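PDB 3IAL: prolyl-tRNA synthetase from Giardia lamblia ATCC 50803, which probably catalyses the ATP-dependent attachment of L-proline to tRNA(Pro), forming a prolyl-adenylate on the way. Local coordinates for residues Glu58-Arg63 against Pro295-Ile300; Asp195-Asp200 against Thr275-Cys280; Ser283-Ser288 against Glu430-Phe435. All coordinates share one frame; numbering follows the deposited sequence.

Interaction 1. Residues Glu58-Arg63 against Pro295-Ile300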
loop_
_atom_site.group_PDB
_atom_site.type_symbol
_atom_site.label_atom_id
_atom_site.label_comp_id
_atom_site.label_asym_id
_atom_site.label_seq_id
_atom_site.Cartn_x
_atom_site.Cartn_y
_atom_site.Cartn_z
ATOM N N GLU B 58 -5.676 8.792 -3.015
ATOM C CA GLU B 58 -6.257 7.518 -2.584
ATOM C C GLU B 58 -5.323 6.811 -1.625
ATOM O O GLU B 58 -5.745 6.312 -0.577
ATOM C CB GLU B 58 -6.513 6.612 -3.797
ATOM C CG GLU B 58 -7.037 5.218 -3.452
ATOM C CD GLU B 58 -8.445 5.220 -2.886
ATOM O OE1 GLU B 58 -9.131 6.274 -2.930
ATOM O OE2 GLU B 58 -8.871 4.147 -2.410
ATOM N N ASN B 59 -4.052 6.765 -2.000
ATOM C CA ASN B 59 -3.038 6.126 -1.182
ATOM C C ASN B 59 -2.898 6.829 0.165
ATOM O O ASN B 59 -2.740 6.175 1.194
ATOM C CB ASN B 59 -1.703 6.126 -1.907
ATOM C CG ASN B 59 -0.693 5.204 -1.263
ATOM O OD1 ASN B 59 0.401 5.629 -0.900
ATOM N ND2 ASN B 59 -1.056 3.934 -1.112
ATOM N N ALA B 60 -2.991 8.159 0.158
ATOM C CA ALA B 60 -2.900 8.936 1.393
ATOM C C ALA B 60 -4.071 8.636 2.318
ATOM O O ALA B 60 -3.891 8.507 3.529
ATOM C CB ALA B 60 -2.829 10.425 1.087
ATOM N N ILE B 61 -5.269 8.527 1.756
ATOM C CA ILE B 61 -6.452 8.216 2.550
ATOM C C ILE B 61 -6.310 6.833 3.196
ATOM O O ILE B 61 -6.514 6.684 4.420
ATOM C CB ILE B 61 -7.733 8.284 1.713
ATOM C CG1 ILE B 61 -8.068 9.749 1.389
ATOM C CG2 ILE B 61 -8.901 7.618 2.462
ATOM C CD1 ILE B 61 -9.141 9.922 0.337
ATOM N N MET B 62 -5.927 5.842 2.390
ATOM C CA MET B 62 -5.808 4.455 2.875
ATOM C C MET B 62 -4.627 4.270 3.828
ATOM O O MET B 62 -4.731 3.518 4.795
ATOM C CB MET B 62 -5.741 3.454 1.712
ATOM C CG MET B 62 -7.005 3.454 0.846
ATOM S SD MET B 62 -8.474 2.969 1.777
ATOM C CE MET B 62 -9.758 3.617 0.707
ATOM N N ARG B 63 -3.519 4.962 3.577
ATOM C CA ARG B 63 -2.399 4.956 4.523
ATOM C C ARG B 63 -2.834 5.494 5.886
ATOM O O ARG B 63 -2.434 4.956 6.913
ATOM C CB ARG B 63 -1.216 5.794 4.009
ATOM C CG ARG B 63 -0.373 5.131 2.927
ATOM C CD ARG B 63 1.125 5.283 3.229
ATOM N NE ARG B 63 1.978 4.777 2.148
ATOM C CZ ARG B 63 2.589 5.529 1.231
ATOM N NH1 ARG B 63 2.461 6.855 1.225
ATOM N NH2 ARG B 63 3.343 4.945 0.302
ATOM N N PRO B 295 -5.163 19.266 2.979
ATOM C CA PRO B 295 -3.727 18.975 3.033
ATOM C C PRO B 295 -3.356 17.491 2.970
ATOM O O PRO B 295 -2.391 17.139 2.286
ATOM C CB PRO B 295 -3.297 19.580 4.378
ATOM C CG PRO B 295 -4.209 20.724 4.575
ATOM C CD PRO B 295 -5.537 20.325 3.934
ATOM N N LEU B 296 -4.108 16.642 3.668
ATOM C CA LEU B 296 -3.854 15.194 3.684
ATOM C C LEU B 296 -3.628 14.626 2.282
ATOM O O LEU B 296 -2.714 13.836 2.061
ATOM C CB LEU B 296 -5.026 14.444 4.333
ATOM C CG LEU B 296 -4.899 12.910 4.341
ATOM C CD1 LEU B 296 -3.789 12.479 5.303
ATOM C CD2 LEU B 296 -6.230 12.220 4.684
ATOM N N ILE B 297 -4.471 15.037 1.342
ATOM C CA ILE B 297 -4.463 14.457 -0.001
ATOM C C ILE B 297 -3.890 15.369 -1.079
ATOM O O ILE B 297 -4.006 15.057 -2.248
ATOM C CB ILE B 297 -5.883 13.987 -0.428
ATOM C CG1 ILE B 297 -6.890 15.157 -0.422
ATOM C CG2 ILE B 297 -6.338 12.851 0.471
ATOM C CD1 ILE B 297 -8.213 14.877 -1.185
ATOM N N ALA B 298 -3.270 16.482 -0.700
ATOM C CA ALA B 298 -2.621 17.350 -1.681
ATOM C C ALA B 298 -1.244 16.776 -2.009
ATOM O O ALA B 298 -0.378 16.723 -1.129
ATOM C CB ALA B 298 -2.480 18.775 -1.133
ATOM N N PRO B 299 -1.028 16.337 -3.264
ATOM C CA PRO B 299 0.330 15.892 -3.612
ATOM C C PRO B 299 1.386 16.992 -3.425
ATOM O O PRO B 299 2.536 16.688 -3.116
ATOM C CB PRO B 299 0.200 15.484 -5.087
ATOM C CG PRO B 299 -1.224 15.095 -5.230
ATOM C CD PRO B 299 -1.964 16.107 -4.379
ATOM N N ILE B 300 0.978 18.251 -3.598
ATOM C CA ILE B 300 1.809 19.414 -3.305
ATOM C C ILE B 300 1.025 20.338 -2.382
ATOM O O ILE B 300 0.006 20.889 -2.784
ATOM C CB ILE B 300 2.159 20.168 -4.610
ATOM C CG1 ILE B 300 3.163 19.364 -5.440
ATOM C CG2 ILE B 300 2.720 21.561 -4.315
ATOM C CD1 ILE B 300 3.177 19.762 -6.909
#
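Ala60 presents its methyl to the carbonyl oxygen of Leu296, CB to O 3.5 Å, from a helical turn whose shortest polar bond is the i to i+4 link from Arg63 N to Asn59 O, 2.8 Å. Helix 52-71 is consistent with the motif 1 helix of class II synthetases, which lies at the dimer interface. Its partner is part of the connection between helix 276-285 and strand 302-307, the latter belonging to the mixed five-stranded sheet of the anticodon-binding domain. Pro295-Ile297 form a 3-10 turn, closed by Ala298 N donating to Pro295 O.

No hydrogen bond spans the two segments, so the evidence for their union is fit. The CA atoms come nearest at Ala60 and Ile297, 5.9 Å apart, a separation that the small alanine permits. Beside it, the side chains of Ile61 and Ile297 run alongside each other in the same direction. With Ile297 CG1 flanked by both its own N and its own C (chi1 59°), the other branch, CG2, is turned onto the helix. That methyl meets Ile61 CG1 at 3.7 Å and Ile61 CD1 at 4.1 Å. Leu278 of helix 276-285 touches both isoleucines, while Leu202 touches Leu296 and Ile297.

Away from the contact the helix makes polar links in two directions: Glu58 OE2 is hydrogen-bonded to His169 ND1, and Arg63 NH2 forms a salt bridge with Glu66 OE1 of the second subunit. Since Arg63 NE also lies close to Arg63 NE of that subunit, the amide oxygen of Asn59 may ease the crowding of positive charge. The geometry suits this: Asn59 OD1 stands 3.0 Å above the guanidinium plane of Arg63, over the centre of the group.

Interaction 2. Residues Asp195-Asp200 against Thr275-Cys280. With PR8 (5'-O-[(R)-hydroxy{[(2S)-pyrrolidin-2-ylcarbonyl]oxy}phosphoryl]adenosine), chain H.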
loop_
_atom_site.group_PDB
_atom_site.type_symbol
_atom_site.label_atom_id
_atom_site.label_comp_id
_atom_site.label_asym_id
_atom_site.label_seq_id
_atom_site.Cartn_x
_atom_site.Cartn_y
_atom_site.Cartn_z
ATOM N N ASP B 195 -14.406 9.202 11.678
ATOM C CA ASP B 195 -14.456 10.636 12.018
ATOM C C ASP B 195 -13.101 11.314 11.836
ATOM O O ASP B 195 -13.029 12.419 11.327
ATOM C CB ASP B 195 -14.948 10.851 13.450
ATOM C CG ASP B 195 -15.645 12.180 13.626
ATOM O OD1 ASP B 195 -16.722 12.359 13.028
ATOM O OD2 ASP B 195 -15.128 13.037 14.362
ATOM N N THR B 196 -12.029 10.639 12.240
ATOM C CA THR B 196 -10.679 11.130 11.984
ATOM C C THR B 196 -10.399 11.325 10.495
ATOM O O THR B 196 -9.848 12.351 10.088
ATOM C CB THR B 196 -9.609 10.163 12.539
ATOM O OG1 THR B 196 -9.796 10.011 13.950
ATOM C CG2 THR B 196 -8.210 10.698 12.261
ATOM N N ILE B 197 -10.750 10.337 9.682
ATOM C CA ILE B 197 -10.460 10.417 8.246
ATOM C C ILE B 197 -11.338 11.459 7.582
ATOM O O ILE B 197 -10.842 12.372 6.919
ATOM C CB ILE B 197 -10.684 9.073 7.522
ATOM C CG1 ILE B 197 -9.737 8.000 8.049
ATOM C CG2 ILE B 197 -10.483 9.233 6.018
ATOM C CD1 ILE B 197 -10.186 6.570 7.698
ATOM N N PHE B 198 -12.647 11.314 7.760
ATOM C CA PHE B 198 -13.635 12.116 7.028
ATOM C C PHE B 198 -13.613 13.583 7.476
ATOM O O PHE B 198 -13.580 14.493 6.643
ATOM C CB PHE B 198 -15.048 11.578 7.264
ATOM C CG PHE B 198 -15.365 10.258 6.576
ATOM C CD1 PHE B 198 -14.376 9.352 6.206
ATOM C CD2 PHE B 198 -16.698 9.913 6.350
ATOM C CE1 PHE B 198 -14.712 8.130 5.601
ATOM C CE2 PHE B 198 -17.038 8.707 5.740
ATOM C CZ PHE B 198 -16.042 7.811 5.368
ATOM N N SER B 199 -13.659 13.802 8.791
ATOM C CA SER B 199 -13.859 15.144 9.361
ATOM C C SER B 199 -12.567 15.858 9.778
ATOM O O SER B 199 -12.300 16.961 9.308
ATOM C CB SER B 199 -14.834 15.078 10.541
ATOM O OG SER B 199 -16.134 14.722 10.087
ATOM N N ASP B 200 -11.767 15.245 10.644
ATOM C CA ASP B 200 -10.535 15.893 11.113
ATOM C C ASP B 200 -9.563 16.145 9.960
ATOM O O ASP B 200 -8.906 17.187 9.919
ATOM C CB ASP B 200 -9.821 15.066 12.189
ATOM C CG ASP B 200 -10.645 14.883 13.458
ATOM O OD1 ASP B 200 -11.731 15.483 13.603
ATOM O OD2 ASP B 200 -10.189 14.127 14.331
ATOM N N THR B 275 -12.831 4.116 -2.496
ATOM C CA THR B 275 -12.541 5.336 -3.256
ATOM C C THR B 275 -13.633 6.411 -3.156
ATOM O O THR B 275 -13.399 7.578 -3.506
ATOM C CB THR B 275 -12.388 5.002 -4.745
ATOM O OG1 THR B 275 -13.574 4.343 -5.204
ATOM C CG2 THR B 275 -11.174 4.101 -4.982
ATOM N N ARG B 276 -14.823 6.017 -2.708
ATOM C CA ARG B 276 -15.913 6.965 -2.438
ATOM C C ARG B 276 -15.558 8.055 -1.425
ATOM O O ARG B 276 -16.113 9.145 -1.482
ATOM C CB ARG B 276 -17.154 6.218 -1.949
ATOM C CG ARG B 276 -17.807 5.410 -3.025
ATOM C CD ARG B 276 -19.030 4.715 -2.499
ATOM N NE ARG B 276 -19.865 4.234 -3.582
ATOM C CZ ARG B 276 -21.062 3.689 -3.432
ATOM N NH1 ARG B 276 -21.595 3.536 -2.218
ATOM N NH2 ARG B 276 -21.733 3.300 -4.512
ATOM N N VAL B 277 -14.660 7.756 -0.488
ATOM C CA VAL B 277 -14.187 8.759 0.475
ATOM C C VAL B 277 -13.502 9.908 -0.280
ATOM O O VAL B 277 -13.794 11.085 -0.032
ATOM C CB VAL B 277 -13.211 8.158 1.505
ATOM C CG1 VAL B 277 -12.764 9.216 2.517
ATOM C CG2 VAL B 277 -13.840 6.968 2.229
ATOM N N LEU B 278 -12.612 9.549 -1.212
ATOM C CA LEU B 278 -11.954 10.522 -2.082
ATOM C C LEU B 278 -12.991 11.263 -2.930
ATOM O O LEU B 278 -12.947 12.485 -3.034
ATOM C CB LEU B 278 -10.911 9.839 -2.973
ATOM C CG LEU B 278 -10.098 10.713 -3.933
ATOM C CD1 LEU B 278 -9.298 11.756 -3.162
ATOM C CD2 LEU B 278 -9.173 9.859 -4.814
ATOM N N ALA B 279 -13.933 10.529 -3.513
ATOM C CA ALA B 279 -15.029 11.150 -4.260
ATOM C C ALA B 279 -15.690 12.272 -3.446
ATOM O O ALA B 279 -15.897 13.371 -3.963
ATOM C CB ALA B 279 -16.058 10.117 -4.671
ATOM N N CYS B 280 -16.002 11.990 -2.180
ATOM C CA CYS B 280 -16.647 12.972 -1.289
ATOM C C CYS B 280 -15.792 14.224 -1.071
ATOM O O CYS B 280 -16.251 15.336 -1.296
ATOM C CB CYS B 280 -16.976 12.349 0.070
ATOM S SG CYS B 280 -18.348 11.180 0.052
HETATM C C PR8 H . -18.818 -4.235 3.196
HETATM N N PR8 H . -17.396 -6.126 3.686
HETATM O O PR8 H . -18.623 -4.551 2.021
HETATM P P PR8 H . -20.152 -2.286 2.420
HETATM N N1 PR8 H . -17.675 1.576 -6.143
HETATM C C2 PR8 H . -16.990 2.248 -5.225
HETATM N N3 PR8 H . -17.147 2.026 -3.918
HETATM C C4 PR8 H . -18.010 1.114 -3.473
HETATM C C5 PR8 H . -18.753 0.397 -4.405
HETATM C C6 PR8 H . -18.568 0.641 -5.763
HETATM N N6 PR8 H . -19.266 -0.044 -6.670
HETATM N N7 PR8 H . -19.532 -0.441 -3.732
HETATM C C8 PR8 H . -19.297 -0.264 -2.430
HETATM N N9 PR8 H . -18.372 0.691 -2.261
HETATM C CA PR8 H . -18.152 -5.031 4.317
HETATM C CB PR8 H . -17.140 -4.141 5.019
HETATM C CD PR8 H . -16.049 -6.106 4.244
HETATM C CG PR8 H . -15.784 -4.612 4.475
HETATM C "C1'" PR8 H . -17.863 1.160 -0.932
HETATM O O10 PR8 H . -19.618 -3.221 3.623
HETATM O O1P PR8 H . -21.186 -2.943 1.580
HETATM C "C2'" PR8 H . -18.939 1.919 -0.118
HETATM O "O2'" PR8 H . -18.346 3.046 0.545
HETATM O O2P PR8 H . -20.756 -0.985 3.143
HETATM C "C3'" PR8 H . -19.321 0.917 0.946
HETATM O "O3'" PR8 H . -19.849 1.588 2.093
HETATM C "C4'" PR8 H . -17.927 0.392 1.236
HETATM O "O4'" PR8 H . -17.487 0.024 -0.091
HETATM C "C5'" PR8 H . -18.027 -0.791 2.174
HETATM O "O5'" PR8 H . -18.852 -1.792 1.612
#
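Val277 meets Phe198 with both of its methyls: CG2 is 3.7 Å from Phe198 CE1, and CG1 is 3.8 Å from the same ring atom. The two side chains cross at about a right angle, and CG2 approaches the ring obliquely. Because Val277 CG1 is anti to the backbone N (chi1 -179°), it also reaches Ile197, whose CG2 lies 4.2 Å from it. Ile197 CG2 lies in the plane of the Phe198 ring, at its edge, so this methyl touches Val277 and also flanks the ring of its own neighbour in sequence. Further out, Phe204 meets the Phe198 ring with planes about 30° apart, and Thr238 touches both Phe198 and Val277.

One residue before Val277, Arg276 serves the bound prolyl-adenylate. Its guanidinium lays one face over the adenine, with PR8 C4 3.6 Å above the plane and offset toward the rim. Hydrogen bonds from Arg276 NE to Ile163 O and from NH1 to Gln237 O fix the rotation of that flat group. The packed valine thus directly follows the adenine-facing arginine near the start of the helix, an arrangement characteristic of motif 3 in the class II synthetase active site.

Interaction 3. Residues Ser283-Ser288 against Glu430-Phe435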
loop_
_atom_site.group_PDB
_atom_site.type_symbol
_atom_site.label_atom_id
_atom_site.label_comp_id
_atom_site.label_asym_id
_atom_site.label_seq_id
_atom_site.Cartn_x
_atom_site.Cartn_y
_atom_site.Cartn_z
ATOM N N SER B 283 -15.478 16.309 -4.237
ATOM C CA SER B 283 -16.743 16.819 -4.751
ATOM C C SER B 283 -17.291 17.949 -3.891
ATOM O O SER B 283 -17.798 18.951 -4.411
ATOM C CB SER B 283 -17.768 15.685 -4.841
ATOM O OG SER B 283 -17.395 14.721 -5.826
ATOM N N ILE B 284 -17.180 17.778 -2.578
ATOM C CA ILE B 284 -17.746 18.715 -1.625
ATOM C C ILE B 284 -16.951 20.020 -1.564
ATOM O O ILE B 284 -17.536 21.102 -1.490
ATOM C CB ILE B 284 -17.840 18.093 -0.227
ATOM C CG1 ILE B 284 -18.858 16.944 -0.243
ATOM C CG2 ILE B 284 -18.234 19.159 0.794
ATOM C CD1 ILE B 284 -18.944 16.145 1.043
ATOM N N HIS B 285 -15.627 19.914 -1.615
ATOM C CA HIS B 285 -14.755 21.081 -1.525
ATOM C C HIS B 285 -14.518 21.772 -2.862
ATOM O O HIS B 285 -14.135 22.925 -2.882
ATOM C CB HIS B 285 -13.405 20.686 -0.919
ATOM C CG HIS B 285 -13.521 20.111 0.455
ATOM N ND1 HIS B 285 -14.197 20.757 1.468
ATOM C CD2 HIS B 285 -13.046 18.961 0.989
ATOM C CE1 HIS B 285 -14.135 20.028 2.564
ATOM N NE2 HIS B 285 -13.449 18.931 2.299
ATOM N N GLY B 286 -14.714 21.062 -3.971
ATOM C CA GLY B 286 -14.486 21.626 -5.302
ATOM C C GLY B 286 -15.257 22.918 -5.564
ATOM O O GLY B 286 -16.294 23.169 -4.952
ATOM N N ASP B 287 -14.726 23.746 -6.460
ATOM C CA ASP B 287 -15.400 24.978 -6.881
ATOM C C ASP B 287 -15.229 25.158 -8.387
ATOM O O ASP B 287 -14.772 24.237 -9.075
ATOM C CB ASP B 287 -14.875 26.201 -6.097
ATOM C CG ASP B 287 -13.434 26.556 -6.442
ATOM O OD1 ASP B 287 -12.913 26.055 -7.456
ATOM O OD2 ASP B 287 -12.808 27.321 -5.679
ATOM N N SER B 288 -15.604 26.340 -8.882
ATOM C CA SER B 288 -15.587 26.666 -10.313
ATOM C C SER B 288 -14.218 26.566 -10.979
ATOM O O SER B 288 -14.137 26.363 -12.188
ATOM C CB SER B 288 -16.129 28.087 -10.540
ATOM O OG SER B 288 -15.195 29.059 -10.081
ATOM N N GLU B 430 -15.770 24.130 8.033
ATOM C CA GLU B 430 -16.931 24.948 8.360
ATOM C C GLU B 430 -17.899 25.039 7.174
ATOM O O GLU B 430 -19.112 24.961 7.344
ATOM C CB GLU B 430 -16.481 26.356 8.797
ATOM C CG GLU B 430 -17.603 27.274 9.286
ATOM C CD GLU B 430 -18.334 26.725 10.513
ATOM O OE1 GLU B 430 -17.671 26.457 11.539
ATOM O OE2 GLU B 430 -19.575 26.560 10.450
ATOM N N LYS B 431 -17.354 25.214 5.977
ATOM C CA LYS B 431 -18.170 25.329 4.774
ATOM C C LYS B 431 -18.819 23.969 4.418
ATOM O O LYS B 431 -19.985 23.920 4.037
ATOM C CB LYS B 431 -17.315 25.879 3.625
ATOM C CG LYS B 431 -18.087 26.306 2.373
ATOM C CD LYS B 431 -17.182 27.124 1.440
ATOM C CE LYS B 431 -17.747 27.246 0.017
ATOM N NZ LYS B 431 -17.399 26.065 -0.853
ATOM N N ALA B 432 -18.073 22.876 4.569
ATOM C CA ALA B 432 -18.607 21.528 4.309
ATOM C C ALA B 432 -19.691 21.115 5.310
ATOM O O ALA B 432 -20.705 20.530 4.928
ATOM C CB ALA B 432 -17.484 20.496 4.312
ATOM N N PHE B 433 -19.467 21.410 6.587
ATOM C CA PHE B 433 -20.435 21.067 7.633
ATOM C C PHE B 433 -21.702 21.904 7.474
ATOM O O PHE B 433 -22.809 21.407 7.682
ATOM C CB PHE B 433 -19.837 21.287 9.027
ATOM C CG PHE B 433 -18.962 20.155 9.511
ATOM C CD1 PHE B 433 -18.116 19.469 8.641
ATOM C CD2 PHE B 433 -18.964 19.797 10.849
ATOM C CE1 PHE B 433 -17.304 18.439 9.097
ATOM C CE2 PHE B 433 -18.150 18.771 11.314
ATOM C CZ PHE B 433 -17.318 18.089 10.428
ATOM N N ALA B 434 -21.540 23.173 7.116
ATOM C CA ALA B 434 -22.694 24.039 6.867
ATOM C C ALA B 434 -23.502 23.461 5.714
ATOM O O ALA B 434 -24.727 23.413 5.782
ATOM C CB ALA B 434 -22.255 25.477 6.566
ATOM N N PHE B 435 -22.810 22.994 4.674
ATOM C CA PHE B 435 -23.486 22.396 3.524
ATOM C C PHE B 435 -24.294 21.165 3.909
ATOM O O PHE B 435 -25.447 21.025 3.490
ATOM C CB PHE B 435 -22.506 22.012 2.427
ATOM C CG PHE B 435 -23.152 21.268 1.302
ATOM C CD1 PHE B 435 -24.001 21.927 0.421
ATOM C CD2 PHE B 435 -22.953 19.910 1.144
ATOM C CE1 PHE B 435 -24.622 21.241 -0.619
ATOM C CE2 PHE B 435 -23.570 19.220 0.107
ATOM C CZ PHE B 435 -24.396 19.889 -0.777
#
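The CA atoms of Ile284 and Ala432 come within 6.6 Å where helix 276-285 finishes, Gly286 being the first residue to leave helical angles (psi 154°), while Glu430-Phe435 continue as regular helix. The first element is consistent with the motif 3 helix of the class II catalytic core; the second, helix 416-438, packs against its end, and 141 residues separate Ser283-Ser288 from Glu430-Phe435.

The Ala432 methyl makes both of the closest contacts. Ala432 CB lies 3.8 Å from Ile284 CG2 and equally 3.8 Å from His285 CE1, so it rests against two neighbouring residues of the last helical turn. Ile284 CG2, anti to the backbone N, is the branch that touches; the imidazole takes the methyl obliquely. Strand 222-229 extends the apolar patch, with Val228 against Ile284 and Val229 against Phe435. The charged atoms are not in contact: Lys431 NZ is 6.8 Å from Asp287 OD2, whose salt bridge is with Arg383 NH1. The imidazole is fixed from elsewhere too: with CE1 against the alanine, the adjoining His285 NE2 is hydrogen-bonded to Leu202 O.

Helix 276-285 serves interactions 2 and 3, and Leu278, from the segment of interaction 2, also packs on interaction 1, with Ile61 CD1 3.8 Å from Leu278 CB. Leu202 adjoins residues of all three. Interactions 2 and 3 are buried, and 2, centred 3 Å from the chain's centre, alone includes a residue of the adenylate pocket. Interaction 1, partly buried beside the dimer partner, links helix 52-71 to the connection before strand 302-307; interaction 3 links helix 276-285 to helix 416-438. None has a hydrogen bond across its segments; the polar surroundings differ: second subunit beside 1, ligand beside 2, Arg383 beside 3. Ser199 OG and Phe433 CZ, 3.6 Å apart, connect 2 with 3.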